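Purine nucleoside phosphorylase (Schistosoma mansoni, PDB 5KO5) probably catalyses the reversible phosphorolysis of purine nucleosides such as inosine and guanosine to the free base and ribose 1-phosphate. Local coordinates at residues P162-Q173 against V227-L238. Sequence-based numbering, arbitrary orientation.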
ATOM      1  N   PRO A 162      -5.421  16.478   7.650  1.00 12.44           N
ATOM      2  CA  PRO A 162      -4.292  17.329   8.048  1.00 14.66           C
ATOM      3  C   PRO A 162      -3.383  17.627   6.870  1.00 12.63           C
ATOM      4  O   PRO A 162      -3.160  16.777   6.004  1.00 13.87           O
ATOM      5  CB  PRO A 162      -3.542  16.492   9.087  1.00 17.08           C
ATOM      6  CG  PRO A 162      -4.383  15.316   9.376  1.00 17.65           C
ATOM      7  CD  PRO A 162      -5.377  15.150   8.277  1.00 13.41           C
ATOM      8  N   ASP A 163      -2.841  18.838   6.868  1.00 14.89           N
ATOM      9  CA  ASP A 163      -1.758  19.214   5.975  1.00 14.71           C
ATOM     10  C   ASP A 163      -0.431  18.877   6.639  1.00 17.73           C
ATOM     11  O   ASP A 163      -0.238  19.131   7.831  1.00 16.16           O
ATOM     12  CB  ASP A 163      -1.821  20.716   5.706  1.00 17.40           C
ATOM     13  CG  ASP A 163      -0.578  21.231   5.039  1.00 24.92           C
ATOM     14  OD1 ASP A 163      -0.436  21.039   3.821  1.00 29.45           O
ATOM     15  OD2 ASP A 163       0.266  21.823   5.742  1.00 39.41           O
ATOM     16  N   LEU A 164       0.484  18.299   5.863  1.00 15.70           N
ATOM     17  CA  LEU A 164       1.772  17.862   6.385  1.00 15.13           C
ATOM     18  C   LEU A 164       2.920  18.769   5.976  1.00 17.58           C
ATOM     19  O   LEU A 164       4.086  18.407   6.192  1.00 18.21           O
ATOM     20  CB  LEU A 164       2.049  16.424   5.946  1.00 14.82           C
ATOM     21  CG  LEU A 164       0.995  15.407   6.386  1.00 14.38           C
ATOM     22  CD1 LEU A 164       1.338  14.037   5.837  1.00 15.98           C
ATOM     23  CD2 LEU A 164       0.896  15.344   7.909  1.00 15.35           C
ATOM     24  N   SER A 165       2.614  19.937   5.401  1.00 19.28           N
ATOM     25  CA  SER A 165       3.641  20.842   4.888  1.00 21.28           C
ATOM     26  C   SER A 165       4.578  21.330   5.983  1.00 21.91           C
ATOM     27  O   SER A 165       5.734  21.667   5.700  1.00 27.50           O
ATOM     28  CB  SER A 165       2.984  22.038   4.199  1.00 23.69           C
ATOM     29  OG  SER A 165       2.168  21.614   3.121  1.00 28.22           O
ATOM     30  N   ASN A 166       4.107  21.390   7.228  1.00 19.12           N
ATOM     31  CA  ASN A 166       4.929  21.812   8.357  1.00 22.05           C
ATOM     32  C   ASN A 166       5.015  20.719   9.415  1.00 20.14           C
ATOM     33  O   ASN A 166       5.122  21.001  10.611  1.00 22.46           O
ATOM     34  CB  ASN A 166       4.428  23.127   8.955  1.00 26.30           C
ATOM     35  CG  ASN A 166       4.347  24.240   7.926  1.00 49.42           C
ATOM     36  OD1 ASN A 166       3.324  24.915   7.805  1.00 62.04           O
ATOM     37  ND2 ASN A 166       5.423  24.428   7.172  1.00 51.30           N
ATOM     38  N   ALA A 167       4.983  19.460   8.977  1.00 18.20           N
ATOM     39  CA  ALA A 167       5.065  18.345   9.912  1.00 18.33           C
ATOM     40  C   ALA A 167       6.406  18.313  10.630  1.00 20.10           C
ATOM     41  O   ALA A 167       6.466  17.943  11.806  1.00 20.50           O
ATOM     42  CB  ALA A 167       4.839  17.033   9.167  1.00 18.22           C
ATOM     43  N   TYR A 168       7.480  18.707   9.948  1.00 16.51           N
ATOM     44  CA  TYR A 168       8.833  18.721  10.508  1.00 15.75           C
ATOM     45  C   TYR A 168       9.224  20.176  10.749  1.00 17.93           C
ATOM     46  O   TYR A 168       9.614  20.891   9.822  1.00 19.64           O
ATOM     47  CB  TYR A 168       9.794  18.023   9.552  1.00 14.48           C
ATOM     48  CG  TYR A 168       9.372  16.606   9.260  1.00 14.71           C
ATOM     49  CD1 TYR A 168       9.724  15.574  10.125  1.00 16.65           C
ATOM     50  CD2 TYR A 168       8.588  16.292   8.152  1.00 15.86           C
ATOM     51  CE1 TYR A 168       9.331  14.266   9.896  1.00 15.61           C
ATOM     52  CE2 TYR A 168       8.187  14.977   7.917  1.00 14.71           C
ATOM     53  CZ  TYR A 168       8.558  13.969   8.797  1.00 13.89           C
ATOM     54  OH  TYR A 168       8.176  12.666   8.572  1.00 15.29           O
ATOM     55  N   ASP A 169       9.127  20.609  12.005  1.00 18.38           N
ATOM     56  CA  ASP A 169       9.309  22.015  12.358  1.00 20.57           C
ATOM     57  C   ASP A 169      10.673  22.546  11.913  1.00 21.09           C
ATOM     58  O   ASP A 169      11.717  21.959  12.210  1.00 19.93           O
ATOM     59  CB  ASP A 169       9.149  22.159  13.870  1.00 26.40           C
ATOM     60  CG  ASP A 169       9.134  23.600  14.323  1.00 26.33           C
ATOM     61  OD1 ASP A 169       8.048  24.217  14.314  1.00 32.52           O
ATOM     62  OD2 ASP A 169      10.208  24.121  14.680  1.00 25.10           O
ATOM     63  N   ARG A 170      10.658  23.679  11.205  1.00 24.45           N
ATOM     64  CA  ARG A 170      11.901  24.233  10.676  1.00 25.85           C
ATOM     65  C   ARG A 170      12.800  24.758  11.787  1.00 24.47           C
ATOM     66  O   ARG A 170      14.016  24.532  11.766  1.00 23.51           O
ATOM     67  CB  ARG A 170      11.593  25.338   9.669  1.00 32.85           C
ATOM     68  CG  ARG A 170      11.446  24.853   8.240  1.00 45.27           C
ATOM     69  CD  ARG A 170      10.058  25.131   7.696  1.00 64.06           C
ATOM     70  NE  ARG A 170      10.015  24.991   6.244  1.00 69.89           N
ATOM     71  CZ  ARG A 170       9.891  26.007   5.398  1.00 73.03           C
ATOM     72  NH1 ARG A 170       9.782  27.247   5.857  1.00 75.10           N
ATOM     73  NH2 ARG A 170       9.868  25.783   4.091  1.00 77.03           N
ATOM     74  N   LEU A 171      12.221  25.446  12.771  1.00 25.50           N
ATOM     75  CA  LEU A 171      13.028  26.001  13.853  1.00 27.22           C
ATOM     76  C   LEU A 171      13.732  24.904  14.639  1.00 24.98           C
ATOM     77  O   LEU A 171      14.872  25.082  15.079  1.00 27.29           O
ATOM     78  CB  LEU A 171      12.161  26.853  14.773  1.00 27.09           C
ATOM     79  CG  LEU A 171      11.685  28.176  14.175  1.00 33.30           C
ATOM     80  CD1 LEU A 171      10.850  28.955  15.184  1.00 39.17           C
ATOM     81  CD2 LEU A 171      12.867  28.999  13.695  1.00 39.84           C
ATOM     82  N   LEU A 172      13.072  23.763  14.830  1.00 22.41           N
ATOM     83  CA  LEU A 172      13.717  22.676  15.555  1.00 20.68           C
ATOM     84  C   LEU A 172      14.875  22.089  14.760  1.00 20.13           C
ATOM     85  O   LEU A 172      15.909  21.724  15.336  1.00 22.43           O
ATOM     86  CB  LEU A 172      12.698  21.594  15.902  1.00 20.71           C
ATOM     87  CG  LEU A 172      11.583  21.944  16.880  1.00 23.49           C
ATOM     88  CD1 LEU A 172      10.704  20.723  17.134  1.00 26.17           C
ATOM     89  CD2 LEU A 172      12.152  22.463  18.172  1.00 32.54           C
ATOM     90  N   GLN A 173      14.710  21.956  13.439  1.00 20.89           N
ATOM     91  CA  GLN A 173      15.827  21.526  12.600  1.00 18.42           C
ATOM     92  C   GLN A 173      16.988  22.507  12.707  1.00 19.21           C
ATOM     93  O   GLN A 173      18.148  22.098  12.811  1.00 21.41           O
ATOM     94  CB  GLN A 173      15.382  21.416  11.142  1.00 19.15           C
ATOM     95  CG  GLN A 173      14.381  20.310  10.851  1.00 20.07           C
ATOM     96  CD  GLN A 173      13.886  20.372   9.420  1.00 22.72           C
ATOM     97  OE1 GLN A 173      14.679  20.378   8.476  1.00 27.55           O
ATOM     98  NE2 GLN A 173      12.572  20.443   9.248  1.00 22.82           N
ATOM     99  N   VAL A 227       4.848  10.819  13.404  1.00 12.21           N
ATOM    100  CA  VAL A 227       4.852  12.194  12.915  1.00 13.12           C
ATOM    101  C   VAL A 227       3.445  12.636  12.544  1.00 12.26           C
ATOM    102  O   VAL A 227       3.026  13.757  12.860  1.00 13.15           O
ATOM    103  CB  VAL A 227       5.810  12.340  11.716  1.00 14.56           C
ATOM    104  CG1 VAL A 227       5.646  13.712  11.076  1.00 15.34           C
ATOM    105  CG2 VAL A 227       7.258  12.127  12.149  1.00 15.27           C
ATOM    106  N   ILE A 228       2.697  11.767  11.861  1.00 11.86           N
ATOM    107  CA  ILE A 228       1.368  12.142  11.395  1.00 10.74           C
ATOM    108  C   ILE A 228       0.413  12.298  12.568  1.00 11.70           C
ATOM    109  O   ILE A 228      -0.364  13.254  12.617  1.00 12.01           O
ATOM    110  CB  ILE A 228       0.879  11.130  10.351  1.00 11.73           C
ATOM    111  CG1 ILE A 228       1.664  11.347   9.056  1.00 11.36           C
ATOM    112  CG2 ILE A 228      -0.634  11.243  10.117  1.00 12.24           C
ATOM    113  CD1 ILE A 228       1.422  10.277   7.977  1.00 12.95           C
ATOM    114  N   ILE A 229       0.463  11.382  13.540  1.00 11.46           N
ATOM    115  CA  ILE A 229      -0.422  11.517  14.697  1.00 11.64           C
ATOM    116  C   ILE A 229      -0.086  12.782  15.472  1.00 11.85           C
ATOM    117  O   ILE A 229      -0.985  13.518  15.900  1.00 12.29           O
ATOM    118  CB  ILE A 229      -0.376  10.252  15.581  1.00 11.40           C
ATOM    119  CG1 ILE A 229      -0.858   9.025  14.799  1.00 11.85           C
ATOM    120  CG2 ILE A 229      -1.234  10.464  16.839  1.00 12.52           C
ATOM    121  CD1 ILE A 229      -2.260   9.167  14.169  1.00 12.38           C
ATOM    122  N   ALA A 230       1.207  13.069  15.641  1.00 12.78           N
ATOM    123  CA  ALA A 230       1.622  14.290  16.330  1.00 11.89           C
ATOM    124  C   ALA A 230       1.150  15.530  15.574  1.00 13.69           C
ATOM    125  O   ALA A 230       0.566  16.450  16.170  1.00 13.37           O
ATOM    126  CB  ALA A 230       3.143  14.301  16.487  1.00 14.33           C
ATOM    127  N   CYS A 231       1.387  15.566  14.258  1.00 12.55           N
ATOM    128  CA  CYS A 231       0.976  16.710  13.452  1.00 13.39           C
ATOM    129  C   CYS A 231      -0.533  16.908  13.523  1.00 12.93           C
ATOM    130  O   CYS A 231      -1.021  18.039  13.639  1.00 16.74           O
ATOM    131  CB  CYS A 231       1.429  16.480  12.009  1.00 13.18           C
ATOM    132  SG  CYS A 231       1.012  17.815  10.862  1.00 21.18           S
ATOM    133  N   HIS A 232      -1.283  15.807  13.485  1.00 12.92           N
ATOM    134  CA  HIS A 232      -2.736  15.878  13.541  1.00 14.12           C
ATOM    135  C   HIS A 232      -3.212  16.584  14.810  1.00 13.52           C
ATOM    136  O   HIS A 232      -4.171  17.364  14.767  1.00 15.79           O
ATOM    137  CB  HIS A 232      -3.281  14.450  13.423  1.00 14.70           C
ATOM    138  CG  HIS A 232      -4.764  14.338  13.536  1.00 14.18           C
ATOM    139  ND1 HIS A 232      -5.390  13.974  14.709  1.00 13.96           N
ATOM    140  CD2 HIS A 232      -5.742  14.488  12.613  1.00 13.61           C
ATOM    141  CE1 HIS A 232      -6.696  13.923  14.505  1.00 14.18           C
ATOM    142  NE2 HIS A 232      -6.938  14.240  13.245  1.00 13.84           N
ATOM    143  N   CYS A 233      -2.542  16.346  15.943  1.00 13.27           N
ATOM    144  CA  CYS A 233      -2.974  16.941  17.205  1.00 16.41           C
ATOM    145  C   CYS A 233      -2.128  18.143  17.633  1.00 16.18           C
ATOM    146  O   CYS A 233      -2.203  18.563  18.795  1.00 18.62           O
ATOM    147  CB  CYS A 233      -3.082  15.885  18.310  1.00 16.71           C
ATOM    148  SG  CYS A 233      -1.517  15.220  18.933  1.00 16.55           S
ATOM    149  N   GLY A 234      -1.346  18.719  16.722  1.00 15.60           N
ATOM    150  CA  GLY A 234      -0.670  19.978  16.998  1.00 16.47           C
ATOM    151  C   GLY A 234       0.647  19.894  17.744  1.00 16.58           C
ATOM    152  O   GLY A 234       1.108  20.915  18.272  1.00 20.16           O
ATOM    153  N   ILE A 235       1.270  18.722  17.812  1.00 16.11           N
ATOM    154  CA  ILE A 235       2.571  18.549  18.444  1.00 15.65           C
ATOM    155  C   ILE A 235       3.644  18.760  17.384  1.00 15.08           C
ATOM    156  O   ILE A 235       3.596  18.152  16.305  1.00 17.05           O
ATOM    157  CB  ILE A 235       2.676  17.149  19.077  1.00 15.44           C
ATOM    158  CG1 ILE A 235       1.715  17.022  20.263  1.00 15.48           C
ATOM    159  CG2 ILE A 235       4.111  16.846  19.514  1.00 16.56           C
ATOM    160  CD1 ILE A 235       1.676  15.637  20.860  1.00 18.35           C
ATOM    161  N   LYS A 236       4.611  19.626  17.681  1.00 15.80           N
ATOM    162  CA  LYS A 236       5.726  19.863  16.772  1.00 16.96           C
ATOM    163  C   LYS A 236       6.704  18.700  16.862  1.00 17.23           C
ATOM    164  O   LYS A 236       6.841  18.069  17.909  1.00 18.17           O
ATOM    165  CB  LYS A 236       6.435  21.169  17.149  1.00 18.48           C
ATOM    166  CG  LYS A 236       5.566  22.405  16.997  1.00 19.72           C
ATOM    167  CD  LYS A 236       6.372  23.658  17.331  1.00 27.00           C
ATOM    168  CE  LYS A 236       5.522  24.908  17.239  1.00 51.00           C
ATOM    169  NZ  LYS A 236       4.441  24.904  18.263  1.00 65.60           N
ATOM    170  N   VAL A 237       7.396  18.425  15.759  1.00 16.00           N
ATOM    171  CA  VAL A 237       8.236  17.237  15.658  1.00 13.96           C
ATOM    172  C   VAL A 237       9.625  17.605  15.156  1.00 14.33           C
ATOM    173  O   VAL A 237       9.765  18.400  14.221  1.00 18.27           O
ATOM    174  CB  VAL A 237       7.622  16.185  14.710  1.00 14.90           C
ATOM    175  CG1 VAL A 237       8.595  15.021  14.515  1.00 19.37           C
ATOM    176  CG2 VAL A 237       6.304  15.678  15.247  1.00 17.23           C
ATOM    177  N   LEU A 238      10.645  17.006  15.775  1.00 16.55           N
ATOM    178  CA  LEU A 238      11.992  16.915  15.227  1.00 15.13           C
ATOM    179  C   LEU A 238      12.290  15.431  15.079  1.00 15.48           C
ATOM    180  O   LEU A 238      12.159  14.681  16.051  1.00 16.32           O
ATOM    181  CB  LEU A 238      13.020  17.517  16.188  1.00 16.63           C
ATOM    182  CG  LEU A 238      14.469  17.285  15.756  1.00 18.52           C
ATOM    183  CD1 LEU A 238      14.800  18.070  14.486  1.00 20.30           C
ATOM    184  CD2 LEU A 238      15.424  17.657  16.876  1.00 21.76           C
TER
HETATM  185  O   HOH W   1       6.556  20.114  13.571  1.00 20.06           O
HETATM  186  O   HOH W   2       4.030  18.067  13.573  1.00 21.23           O
HETATM  187  O   HOH W   3      11.885  19.350  12.786  1.00 19.24           O
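Pro162 meets the His232 imidazole at its edge, CG lying near the ring plane 3.6 Å from CD2, while NE2 of the same ring hydrogen-bonds Asn153. The other ring, that of Tyr168, is approached obliquely by the forked end of Val227: CG1 is 3.7 Å from CZ, and both methyls also reach OH, whose hydrogen bond goes to His137. With chi1 at -180°, trans to the amide N, Cys231 SG extends from helix 224-232 to within 3.5 Å of Asp163 O and touches Leu164 CD2. That helix ends in a Schellman motif with Gly234 at C-prime, and the chain turns into strand 236-246 of the central mixed sheet of the phosphorylase-superfamily fold. Residues 162-168 pack on the helix and 167-173 meet the strand. Asp169 N donates to Val237 O at 3.2 Å (N-H...O 146°). Water 1, accepting from Val237 N and bonded to Ala167 O, is one of three waters joining the backbones. Asp169 N-caps helix 170-182: its chi1 is extended (-172°), and OD2 accepts from Leu172 N at 2.9 Å through its anti lone pair. Asp169 OD1 lies 3.5 Å from Lys236 CD, but 5.4 Å from Lys236 NZ, too far for a salt bridge.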